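Long-range contacts in L-methionine gamma-lyase (Fusobacterium nucleatum subsp. nucleatum, PDB 6LXU), which is a pyridoxal-phosphate-dependent enzyme of the Cys/Met metabolism family, with four copies of the chain in its assembly and the cofactor held covalently: residues L11-I16 / L260-E264; T67-E71 / A82-M86; P162-I166 / V290-G294; R269-A274 / V379-V384. All coordinates share one frame. Residue numbers count along the deposited sequence, not the author numbering.

Interaction 1 (L11-I16 / L260-E264)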
loop_
_atom_site.group_PDB
_atom_site.type_symbol
_atom_site.label_atom_id
_atom_site.label_comp_id
_atom_site.label_asym_id
_atom_site.label_seq_id
_atom_site.Cartn_x
_atom_site.Cartn_y
_atom_site.Cartn_z
ATOM N N LEU A 11 10.004 -3.622 27.028
ATOM C CA LEU A 11 9.047 -2.900 26.191
ATOM C C LEU A 11 9.343 -3.077 24.694
ATOM O O LEU A 11 8.396 -3.185 23.909
ATOM C CB LEU A 11 8.946 -1.423 26.601
ATOM C CG LEU A 11 7.854 -0.607 25.893
ATOM C CD1 LEU A 11 7.204 0.396 26.825
ATOM C CD2 LEU A 11 8.454 0.120 24.700
ATOM N N GLY A 12 10.612 -3.101 24.288
ATOM C CA GLY A 12 10.939 -3.346 22.878
ATOM C C GLY A 12 10.512 -4.734 22.432
ATOM O O GLY A 12 9.897 -4.913 21.385
ATOM N N THR A 13 10.824 -5.749 23.245
ATOM C CA THR A 13 10.388 -7.112 22.959
ATOM C C THR A 13 8.873 -7.159 22.776
ATOM O O THR A 13 8.354 -7.779 21.845
ATOM C CB THR A 13 10.817 -8.048 24.085
ATOM O OG1 THR A 13 12.235 -7.921 24.222
ATOM C CG2 THR A 13 10.434 -9.477 23.788
ATOM N N THR A 14 8.168 -6.497 23.686
ATOM C CA THR A 14 6.710 -6.472 23.659
ATOM C C THR A 14 6.165 -5.755 22.420
ATOM O O THR A 14 5.288 -6.271 21.724
ATOM C CB THR A 14 6.171 -5.828 24.954
ATOM O OG1 THR A 14 6.612 -6.609 26.074
ATOM C CG2 THR A 14 4.653 -5.757 24.983
ATOM N N ALA A 15 6.691 -4.577 22.147
ATOM C CA ALA A 15 6.229 -3.825 20.973
ATOM C C ALA A 15 6.448 -4.626 19.695
ATOM O O ALA A 15 5.607 -4.595 18.794
ATOM C CB ALA A 15 6.920 -2.482 20.890
ATOM N N ILE A 16 7.588 -5.301 19.600
ATOM C CA ILE A 16 7.931 -6.054 18.406
ATOM C C ILE A 16 7.077 -7.319 18.282
ATOM O O ILE A 16 6.599 -7.637 17.188
ATOM C CB ILE A 16 9.439 -6.372 18.391
ATOM C CG1 ILE A 16 10.231 -5.072 18.192
ATOM C CG2 ILE A 16 9.765 -7.384 17.301
ATOM C CD1 ILE A 16 11.701 -5.175 18.525
ATOM N N LEU A 260 5.509 0.408 15.282
ATOM C CA LEU A 260 5.724 -0.087 16.645
ATOM C C LEU A 260 6.974 -0.948 16.779
ATOM O O LEU A 260 7.486 -1.079 17.902
ATOM C CB LEU A 260 4.496 -0.820 17.174
ATOM C CG LEU A 260 3.311 0.097 17.506
ATOM C CD1 LEU A 260 2.061 -0.715 17.796
ATOM C CD2 LEU A 260 3.612 1.023 18.673
ATOM N N LYS A 261 7.498 -1.503 15.686
ATOM C CA LYS A 261 8.743 -2.270 15.764
ATOM C C LYS A 261 9.895 -1.430 16.315
ATOM O O LYS A 261 10.811 -1.994 16.913
ATOM C CB LYS A 261 9.156 -2.812 14.396
ATOM C CG LYS A 261 8.155 -3.736 13.737
ATOM C CD LYS A 261 8.035 -5.085 14.416
ATOM C CE LYS A 261 6.985 -5.944 13.729
ATOM N NZ LYS A 261 6.880 -7.277 14.378
ATOM N N THR A 262 9.865 -0.111 16.088
ATOM C CA THR A 262 10.903 0.793 16.571
ATOM C C THR A 262 10.422 1.692 17.711
ATOM O O THR A 262 11.131 2.614 18.104
ATOM C CB THR A 262 11.454 1.657 15.428
ATOM O OG1 THR A 262 10.394 2.405 14.823
ATOM C CG2 THR A 262 12.184 0.793 14.407
ATOM N N PHE A 263 9.247 1.412 18.286
ATOM C CA PHE A 263 8.661 2.293 19.302
ATOM C C PHE A 263 9.620 2.547 20.470
ATOM O O PHE A 263 9.811 3.702 20.887
ATOM C CB PHE A 263 7.343 1.694 19.793
ATOM C CG PHE A 263 6.699 2.470 20.905
ATOM C CD1 PHE A 263 6.210 3.751 20.700
ATOM C CD2 PHE A 263 6.560 1.909 22.161
ATOM C CE1 PHE A 263 5.618 4.463 21.737
ATOM C CE2 PHE A 263 5.963 2.621 23.198
ATOM C CZ PHE A 263 5.490 3.893 22.983
ATOM N N GLU A 264 10.224 1.496 21.023
ATOM C CA GLU A 264 11.084 1.686 22.191
ATOM C C GLU A 264 12.262 2.596 21.875
ATOM O O GLU A 264 12.542 3.549 22.605
ATOM C CB GLU A 264 11.606 0.350 22.716
ATOM C CG GLU A 264 12.518 0.495 23.929
ATOM C CD GLU A 264 13.167 -0.793 24.356
ATOM O OE1 GLU A 264 13.725 -1.510 23.512
ATOM O OE2 GLU A 264 13.145 -1.076 25.580
#

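Interaction 2 (T67-E71 / A82-M86)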
loop_
_atom_site.group_PDB
_atom_site.type_symbol
_atom_site.label_atom_id
_atom_site.label_comp_id
_atom_site.label_asym_id
_atom_site.label_seq_id
_atom_site.Cartn_x
_atom_site.Cartn_y
_atom_site.Cartn_z
ATOM N N THR A 67 -5.703 -5.743 11.973
ATOM C CA THR A 67 -6.064 -4.801 13.016
ATOM C C THR A 67 -6.043 -5.447 14.405
ATOM O O THR A 67 -5.652 -4.802 15.370
ATOM C CB THR A 67 -7.422 -4.198 12.692
ATOM O OG1 THR A 67 -7.344 -3.724 11.345
ATOM C CG2 THR A 67 -7.763 -3.071 13.614
ATOM N N THR A 68 -6.461 -6.707 14.487
ATOM C CA THR A 68 -6.412 -7.415 15.771
ATOM C C THR A 68 -5.007 -7.449 16.368
ATOM O O THR A 68 -4.837 -7.275 17.576
ATOM C CB THR A 68 -6.945 -8.843 15.617
ATOM O OG1 THR A 68 -8.332 -8.747 15.294
ATOM C CG2 THR A 68 -6.774 -9.669 16.893
ATOM N N VAL A 69 -4.006 -7.670 15.531
ATOM C CA VAL A 69 -2.621 -7.663 16.008
ATOM C C VAL A 69 -2.263 -6.325 16.621
ATOM O O VAL A 69 -1.691 -6.267 17.704
ATOM C CB VAL A 69 -1.650 -8.060 14.899
ATOM C CG1 VAL A 69 -0.202 -7.825 15.311
ATOM C CG2 VAL A 69 -1.863 -9.517 14.545
ATOM N N LEU A 70 -2.633 -5.243 15.931
ATOM C CA LEU A 70 -2.388 -3.913 16.455
ATOM C C LEU A 70 -3.083 -3.688 17.795
ATOM O O LEU A 70 -2.508 -3.137 18.734
ATOM C CB LEU A 70 -2.838 -2.871 15.431
ATOM C CG LEU A 70 -2.788 -1.413 15.876
ATOM C CD1 LEU A 70 -1.384 -1.009 16.283
ATOM C CD2 LEU A 70 -3.298 -0.516 14.758
ATOM N N GLU A 71 -4.348 -4.087 17.848
ATOM C CA GLU A 71 -5.139 -3.953 19.064
ATOM C C GLU A 71 -4.511 -4.701 20.236
ATOM O O GLU A 71 -4.412 -4.177 21.351
ATOM C CB GLU A 71 -6.551 -4.451 18.805
ATOM C CG GLU A 71 -7.320 -3.495 17.895
ATOM C CD GLU A 71 -8.647 -4.010 17.394
ATOM O OE1 GLU A 71 -8.907 -5.228 17.445
ATOM O OE2 GLU A 71 -9.440 -3.165 16.901
ATOM N N ALA A 82 -7.855 -5.340 26.614
ATOM C CA ALA A 82 -8.367 -5.332 25.250
ATOM C C ALA A 82 -8.074 -4.014 24.564
ATOM O O ALA A 82 -8.149 -2.968 25.182
ATOM C CB ALA A 82 -9.865 -5.578 25.283
ATOM N N GLY A 83 -7.758 -4.108 23.282
ATOM C CA GLY A 83 -7.545 -2.942 22.441
ATOM C C GLY A 83 -8.580 -2.825 21.345
ATOM O O GLY A 83 -9.135 -3.824 20.895
ATOM N N ILE A 84 -8.846 -1.581 20.933
ATOM C CA ILE A 84 -9.705 -1.296 19.789
ATOM C C ILE A 84 -9.016 -0.233 18.953
ATOM O O ILE A 84 -8.507 0.747 19.499
ATOM C CB ILE A 84 -11.079 -0.744 20.198
ATOM C CG1 ILE A 84 -11.645 -1.445 21.429
ATOM C CG2 ILE A 84 -12.054 -0.859 19.037
ATOM C CD1 ILE A 84 -12.845 -0.713 21.941
ATOM N N ALA A 85 -9.021 -0.420 17.632
ATOM C CA ALA A 85 -8.426 0.538 16.707
ATOM C C ALA A 85 -9.493 1.270 15.909
ATOM O O ALA A 85 -10.523 0.699 15.542
ATOM C CB ALA A 85 -7.476 -0.154 15.763
ATOM N N MET A 86 -9.195 2.535 15.620
ATOM C CA MET A 86 -10.054 3.413 14.834
ATOM C C MET A 86 -9.194 4.202 13.861
ATOM O O MET A 86 -7.978 4.269 13.981
ATOM C CB MET A 86 -10.837 4.380 15.729
ATOM C CG MET A 86 -11.808 3.720 16.693
ATOM S SD MET A 86 -11.040 3.014 18.159
ATOM C CE MET A 86 -12.528 2.645 19.083
HETATM O O HOH W 1 -11.555 -1.988 15.693
#

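Interaction 3 (P162-I166 / V290-G294)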
loop_
_atom_site.group_PDB
_atom_site.type_symbol
_atom_site.label_atom_id
_atom_site.label_comp_id
_atom_site.label_asym_id
_atom_site.label_seq_id
_atom_site.Cartn_x
_atom_site.Cartn_y
_atom_site.Cartn_z
ATOM N N PRO A 162 -1.353 24.095 26.228
ATOM C CA PRO A 162 -0.168 24.519 25.450
ATOM C C PRO A 162 1.117 24.698 26.291
ATOM O O PRO A 162 2.193 25.028 25.751
ATOM C CB PRO A 162 -0.624 25.877 24.926
ATOM C CG PRO A 162 -1.456 26.429 26.050
ATOM C CD PRO A 162 -2.145 25.255 26.686
ATOM N N ASN A 163 0.972 24.499 27.596
ATOM C CA ASN A 163 2.021 24.676 28.586
ATOM C C ASN A 163 2.395 23.349 29.261
ATOM O O ASN A 163 3.010 23.353 30.321
ATOM C CB ASN A 163 1.578 25.710 29.654
ATOM C CG ASN A 163 1.449 27.142 29.118
ATOM O OD1 ASN A 163 1.961 27.499 28.057
ATOM N ND2 ASN A 163 0.824 28.003 29.920
ATOM N N LEU A 164 2.051 22.219 28.640
ATOM C CA LEU A 164 2.401 20.884 29.159
ATOM C C LEU A 164 1.979 20.703 30.623
ATOM O O LEU A 164 2.738 20.242 31.485
ATOM C CB LEU A 164 3.876 20.554 28.915
ATOM C CG LEU A 164 4.200 20.514 27.408
ATOM C CD1 LEU A 164 5.688 20.368 27.163
ATOM C CD2 LEU A 164 3.449 19.416 26.668
ATOM N N LYS A 165 0.729 21.065 30.872
ATOM C CA LYS A 165 0.107 20.910 32.177
ATOM C C LYS A 165 0.100 19.458 32.613
ATOM O O LYS A 165 -0.246 18.563 31.834
ATOM C CB LYS A 165 -1.326 21.430 32.112
ATOM C CG LYS A 165 -2.105 21.388 33.419
ATOM C CD LYS A 165 -3.520 21.919 33.204
ATOM C CE LYS A 165 -4.325 21.951 34.475
ATOM N NZ LYS A 165 -5.591 22.695 34.266
ATOM N N ILE A 166 0.440 19.252 33.884
ATOM C CA ILE A 166 0.473 17.937 34.499
ATOM C C ILE A 166 -0.670 17.829 35.510
ATOM O O ILE A 166 -0.902 18.758 36.304
ATOM C CB ILE A 166 1.816 17.723 35.241
ATOM C CG1 ILE A 166 3.022 17.815 34.293
ATOM C CG2 ILE A 166 1.827 16.398 35.995
ATOM C CD1 ILE A 166 3.020 16.785 33.173
ATOM N N VAL A 290 10.661 28.068 29.674
ATOM C CA VAL A 290 10.472 26.773 29.020
ATOM C C VAL A 290 9.427 26.001 29.813
ATOM O O VAL A 290 9.454 25.987 31.050
ATOM C CB VAL A 290 11.793 26.003 28.936
ATOM C CG1 VAL A 290 11.567 24.601 28.354
ATOM C CG2 VAL A 290 12.792 26.788 28.099
ATOM N N TYR A 291 8.501 25.386 29.085
ATOM C CA TYR A 291 7.502 24.483 29.624
ATOM C C TYR A 291 7.939 23.058 29.304
ATOM O O TYR A 291 7.983 22.657 28.123
ATOM C CB TYR A 291 6.149 24.777 28.992
ATOM C CG TYR A 291 5.660 26.172 29.272
ATOM C CD1 TYR A 291 5.020 26.472 30.477
ATOM C CD2 TYR A 291 5.844 27.203 28.356
ATOM C CE1 TYR A 291 4.574 27.750 30.749
ATOM C CE2 TYR A 291 5.406 28.494 28.627
ATOM C CZ TYR A 291 4.777 28.746 29.833
ATOM O OH TYR A 291 4.322 30.007 30.146
ATOM N N TYR A 292 8.292 22.303 30.334
ATOM C CA TYR A 292 8.753 20.920 30.172
ATOM C C TYR A 292 8.521 20.193 31.487
ATOM O O TYR A 292 8.943 20.697 32.533
ATOM C CB TYR A 292 10.245 20.859 29.788
ATOM C CG TYR A 292 10.686 19.450 29.469
ATOM C CD1 TYR A 292 10.202 18.788 28.347
ATOM C CD2 TYR A 292 11.571 18.772 30.290
ATOM C CE1 TYR A 292 10.593 17.492 28.041
ATOM C CE2 TYR A 292 11.955 17.474 30.005
ATOM C CZ TYR A 292 11.454 16.828 28.883
ATOM O OH TYR A 292 11.842 15.539 28.623
ATOM N N PRO A 293 7.853 19.023 31.462
ATOM C CA PRO A 293 7.525 18.345 32.743
ATOM C C PRO A 293 8.714 17.993 33.626
ATOM O O PRO A 293 8.537 17.850 34.841
ATOM C CB PRO A 293 6.789 17.084 32.291
ATOM C CG PRO A 293 6.197 17.459 30.961
ATOM C CD PRO A 293 7.247 18.314 30.310
ATOM N N GLY A 294 9.889 17.818 33.036
ATOM C CA GLY A 294 11.096 17.468 33.769
ATOM C C GLY A 294 11.864 18.618 34.395
ATOM O O GLY A 294 12.851 18.378 35.091
#

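Interaction 4 (R269-A274 / V379-V384)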
loop_
_atom_site.group_PDB
_atom_site.type_symbol
_atom_site.label_atom_id
_atom_site.label_comp_id
_atom_site.label_asym_id
_atom_site.label_seq_id
_atom_site.Cartn_x
_atom_site.Cartn_y
_atom_site.Cartn_z
ATOM N N ARG A 269 15.180 7.868 21.978
ATOM C CA ARG A 269 15.913 8.937 21.298
ATOM C C ARG A 269 15.148 10.256 21.328
ATOM O O ARG A 269 15.750 11.312 21.514
ATOM C CB ARG A 269 16.250 8.512 19.871
ATOM C CG ARG A 269 17.033 9.538 19.063
ATOM C CD ARG A 269 18.323 9.984 19.737
ATOM N NE ARG A 269 19.182 8.871 20.141
ATOM C CZ ARG A 269 20.202 8.385 19.436
ATOM N NH1 ARG A 269 20.520 8.910 18.267
ATOM N NH2 ARG A 269 20.918 7.387 19.918
ATOM N N HIS A 270 13.833 10.206 21.143
ATOM C CA HIS A 270 13.003 11.405 21.269
ATOM C C HIS A 270 13.279 12.096 22.622
ATOM O O HIS A 270 13.526 13.299 22.679
ATOM C CB HIS A 270 11.498 11.066 21.238
ATOM C CG HIS A 270 10.887 10.870 19.878
ATOM N ND1 HIS A 270 10.829 11.856 18.923
ATOM C CD2 HIS A 270 10.183 9.820 19.372
ATOM C CE1 HIS A 270 10.167 11.397 17.868
ATOM N NE2 HIS A 270 9.752 10.167 18.114
ATOM N N CYS A 271 13.228 11.323 23.708
ATOM C CA CYS A 271 13.396 11.888 25.053
ATOM C C CYS A 271 14.824 12.329 25.320
ATOM O O CYS A 271 15.028 13.372 25.952
ATOM C CB CYS A 271 12.939 10.903 26.121
ATOM S SG CYS A 271 11.154 10.609 26.134
ATOM N N LYS A 272 15.808 11.567 24.865
ATOM C CA LYS A 272 17.228 11.938 25.016
ATOM C C LYS A 272 17.485 13.271 24.318
ATOM O O LYS A 272 18.083 14.200 24.887
ATOM C CB LYS A 272 18.121 10.835 24.427
ATOM C CG LYS A 272 19.633 11.042 24.540
ATOM C CD LYS A 272 20.399 10.040 23.677
ATOM C CE LYS A 272 21.908 10.148 23.833
ATOM N NZ LYS A 272 22.337 9.930 25.241
ATOM N N ASN A 273 17.045 13.370 23.071
ATOM C CA ASN A 273 17.169 14.617 22.333
ATOM C C ASN A 273 16.459 15.745 23.059
ATOM O O ASN A 273 17.011 16.840 23.199
ATOM C CB ASN A 273 16.552 14.499 20.930
ATOM C CG ASN A 273 17.437 13.786 19.925
ATOM O OD1 ASN A 273 18.583 13.450 20.196
ATOM N ND2 ASN A 273 16.884 13.568 18.721
ATOM N N ALA A 274 15.233 15.495 23.497
ATOM C CA ALA A 274 14.441 16.560 24.099
ATOM C C ALA A 274 15.072 17.106 25.369
ATOM O O ALA A 274 15.099 18.321 25.561
ATOM C CB ALA A 274 13.028 16.089 24.379
ATOM N N VAL A 379 10.077 17.337 19.365
ATOM C CA VAL A 379 11.450 16.954 19.099
ATOM C C VAL A 379 11.484 15.609 18.360
ATOM O O VAL A 379 10.897 14.626 18.827
ATOM C CB VAL A 379 12.243 16.855 20.417
ATOM C CG1 VAL A 379 13.658 16.339 20.188
ATOM C CG2 VAL A 379 12.277 18.210 21.128
ATOM N N GLY A 380 12.180 15.590 17.225
ATOM C CA GLY A 380 12.327 14.390 16.412
ATOM C C GLY A 380 13.567 13.596 16.751
ATOM O O GLY A 380 14.106 13.684 17.858
ATOM N N LEU A 381 14.002 12.801 15.771
ATOM C CA LEU A 381 15.077 11.817 15.939
ATOM C C LEU A 381 16.380 12.217 15.259
ATOM O O LEU A 381 17.329 11.448 15.253
ATOM C CB LEU A 381 14.609 10.457 15.407
ATOM C CG LEU A 381 13.324 9.911 16.019
ATOM C CD1 LEU A 381 12.961 8.569 15.409
ATOM C CD2 LEU A 381 13.427 9.804 17.528
ATOM N N GLU A 382 16.447 13.426 14.718
ATOM C CA GLU A 382 17.677 13.903 14.104
ATOM C C GLU A 382 18.791 13.967 15.145
ATOM O O GLU A 382 18.544 13.949 16.364
ATOM C CB GLU A 382 17.491 15.285 13.480
ATOM C CG GLU A 382 16.401 15.367 12.420
ATOM C CD GLU A 382 15.052 15.809 12.939
ATOM O OE1 GLU A 382 14.824 15.715 14.170
ATOM O OE2 GLU A 382 14.222 16.263 12.121
ATOM N N ASN A 383 20.036 14.040 14.683
ATOM C CA ASN A 383 21.137 14.217 15.632
ATOM C C ASN A 383 20.945 15.526 16.383
ATOM O O ASN A 383 20.652 16.562 15.788
ATOM C CB ASN A 383 22.467 14.146 14.933
ATOM C CG ASN A 383 22.694 12.775 14.345
ATOM O OD1 ASN A 383 22.285 12.500 13.217
ATOM N ND2 ASN A 383 23.282 11.884 15.133
ATOM N N VAL A 384 21.047 15.448 17.706
ATOM C CA VAL A 384 20.655 16.581 18.539
ATOM C C VAL A 384 21.504 17.824 18.250
ATOM O O VAL A 384 21.007 18.948 18.329
ATOM C CB VAL A 384 20.667 16.207 20.031
ATOM C CG1 VAL A 384 22.072 16.051 20.577
ATOM C CG2 VAL A 384 19.861 17.208 20.851
HETATM O O HOH W 2 19.875 11.145 16.534
HETATM O O HOH W 3 20.913 12.747 18.748
#

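Interaction 1 (L11-I16 / L260-E264)
L260 opens the second segment as the first residue of a type I turn that ends at F263, closed by F263 N to L260 O at 3.1 Å. The same carbonyl touches the N-terminal helix, with A15 CB 3.3 Å from L260 O, while the leucyl side chain packs on L70 and L214. K261 has the most area covered here, 68 Å². Its chain bends at chi1 and chi2 and then extends, so that K261 CD passes 4.1 Å from I16 CG2 and K261 NZ donates to I16 O at 2.8 Å; NZ also forms a salt bridge with E346 of the second subunit. T262 holds the N-cap position but points away, its OG1 bonding to G259 and R266. F263 turns back: its CB is 4.3 Å from A15 CB, and its CD2 lies 3.6 Å from L11 CD2. At E264, CB meets L11 CD2 at 3.7 Å and OE1 lies 3.4 Å from G12 CA. An ideal CB on G12 would come within 2.3 Å of E264 OE1, so the glycine leaves room for the carboxylate, whose OE2 is bound by N383 of the second subunit. This sets the short N-terminal helix against the start of helix 263-282, which leads from the seven-stranded cofactor-binding domain to the C-terminal domain of this PLP fold.

Interaction 2 (T67-E71 / A82-M86)
E71, with 83 Å² covered, reaches from helix 65-78 to the backbone of strand 82-86. E71 OE2 accepts a hydrogen bond from A85 N at 2.9 Å (N-H...O angle 151°). Water 1 donates to E71 OE2 at 2.7 Å and to A85 O at 2.9 Å. These A85 atoms are on the outer side of the strand, since I84 and M86 make the backbone bonds to strand 223-227. Strand 82-86 is one of the two edge strands of the seven-stranded sheet within this chain, whose order 3-2-4-5-6-7-1 with an antiparallel seventh strand is that of fold-type I PLP enzymes; the axes of 67-71 and 82-86 approach to 7.3 Å, with 126° between their N-to-C directions. A85 also uses its CB, which points toward the helix and sits 3.6 Å from T67 CG2 and 4.3 Å from L70 CD2. The backbones come closest at G83, whose CA is 4.3 Å from E71 CA; G83 CA makes a CA-H...O contact with E71 O at 3.5 Å (153° at H). The second carboxylate oxygen, E71 OE1, forms a salt bridge with R236.

Interaction 3 (P162-I166 / V290-G294)
This is an interdomain contact made by van der Waals and CH-pi interactions: the loop that follows strand 151-157 of the seven-stranded sheet meets the end of strand 287-291, an outermost strand of the five-stranded C-terminal sheet. The evidence lies in three side-chain meetings, with 295 Å² buried in all. Y291 contributes most, 80 Å². One face of its ring receives N163 CB, 4.0 Å from the Y291 ring centroid and 29° off the normal. L164 points toward the strand end: its CD1 lies 3.4 Å from Y291 O and 4.1 Å from P293 CD. The backbone at L164 is left-handed (phi 52°, psi 49°), and L164 and K165 both face A160 in a G1 beta bulge; K165 points away from the contact while L164 and I166 point into it. I166 CD1 then touches P293 CB at 3.9 Å, so the proline ring is met by both aliphatic side chains. Two bonds outside these pairs hold the same loop to the C-terminal domain, P162 O to S316 OG and L164 O to H298 NE2. Around the contact, the backbone of Y291 is hydrogen-bonded to S316 of strand 314-319, V290 and Y292 pack on helix 263-282, and helix 301-307 covers I166 and P293 through I303 and A304.

Interaction 4 (R269-A274 / V379-V384)
R269, at the start of the helical segment, packs its CB 3.9 Å from L381 CD2. Its guanidinium reaches the loop through water 2, which is 2.9 Å from R269 NH1 and 2.9 Å from L381 O; its stronger partner is E268 of the second subunit, a salt bridge through NH2. H270 follows with a direct bond, H270 ND1 donating to V379 O at 2.8 Å (145°). The ring face is used as well: L381 CD2 stands 3.5 Å from the H270 ring centroid and only 4° off the normal, a well-centred CH-pi contact, and Y213 meets the same ring edge-to-face. One turn on, N273 is the residue most covered, with 95 Å². N273 CB touches V379 CG1 at 3.5 Å, while N273 ND2 donates to G380 O (2.9 Å, 156°) and to E382 O (2.9 Å, 130°). N273 OD1 accepts from water 3 at 2.8 Å, and that water accepts a hydrogen bond from V384 N at 2.9 Å, at the first residue of helix 384-396. A274 closes the segment with CB 4.0 Å from V379 CG2. The direct hydrogen bonding is one-sided: helix side chains serve loop backbone groups. The three bonds end on carbonyls, tying the main chain between strand 374-378 and helix 384-396 to helix 263-282, and H270 carries a proton on ND1.

How the interactions relate
Helix 263-282 is shared by interactions 1 and 4, whose centres are 18 Å apart, and leads in sequence to strand 287-291 of interaction 3. Interactions 3 and 4 approach to about 4 Å between nearest atoms without touching. Interaction 2 is nested in the loop closed by interaction 1 and touches it, L260 CD1 to L70 CD1 at 3.8 Å; it lies across the chain's centre from interaction 3, centres about 30 Å apart. Between subunits, E264 of interaction 1 bonds N383 of interaction 4 in the partner. The cofactor-bearing K212 immediately precedes Y213, which meets H270, and L214, packed on L260 and F263, lies two residues after it.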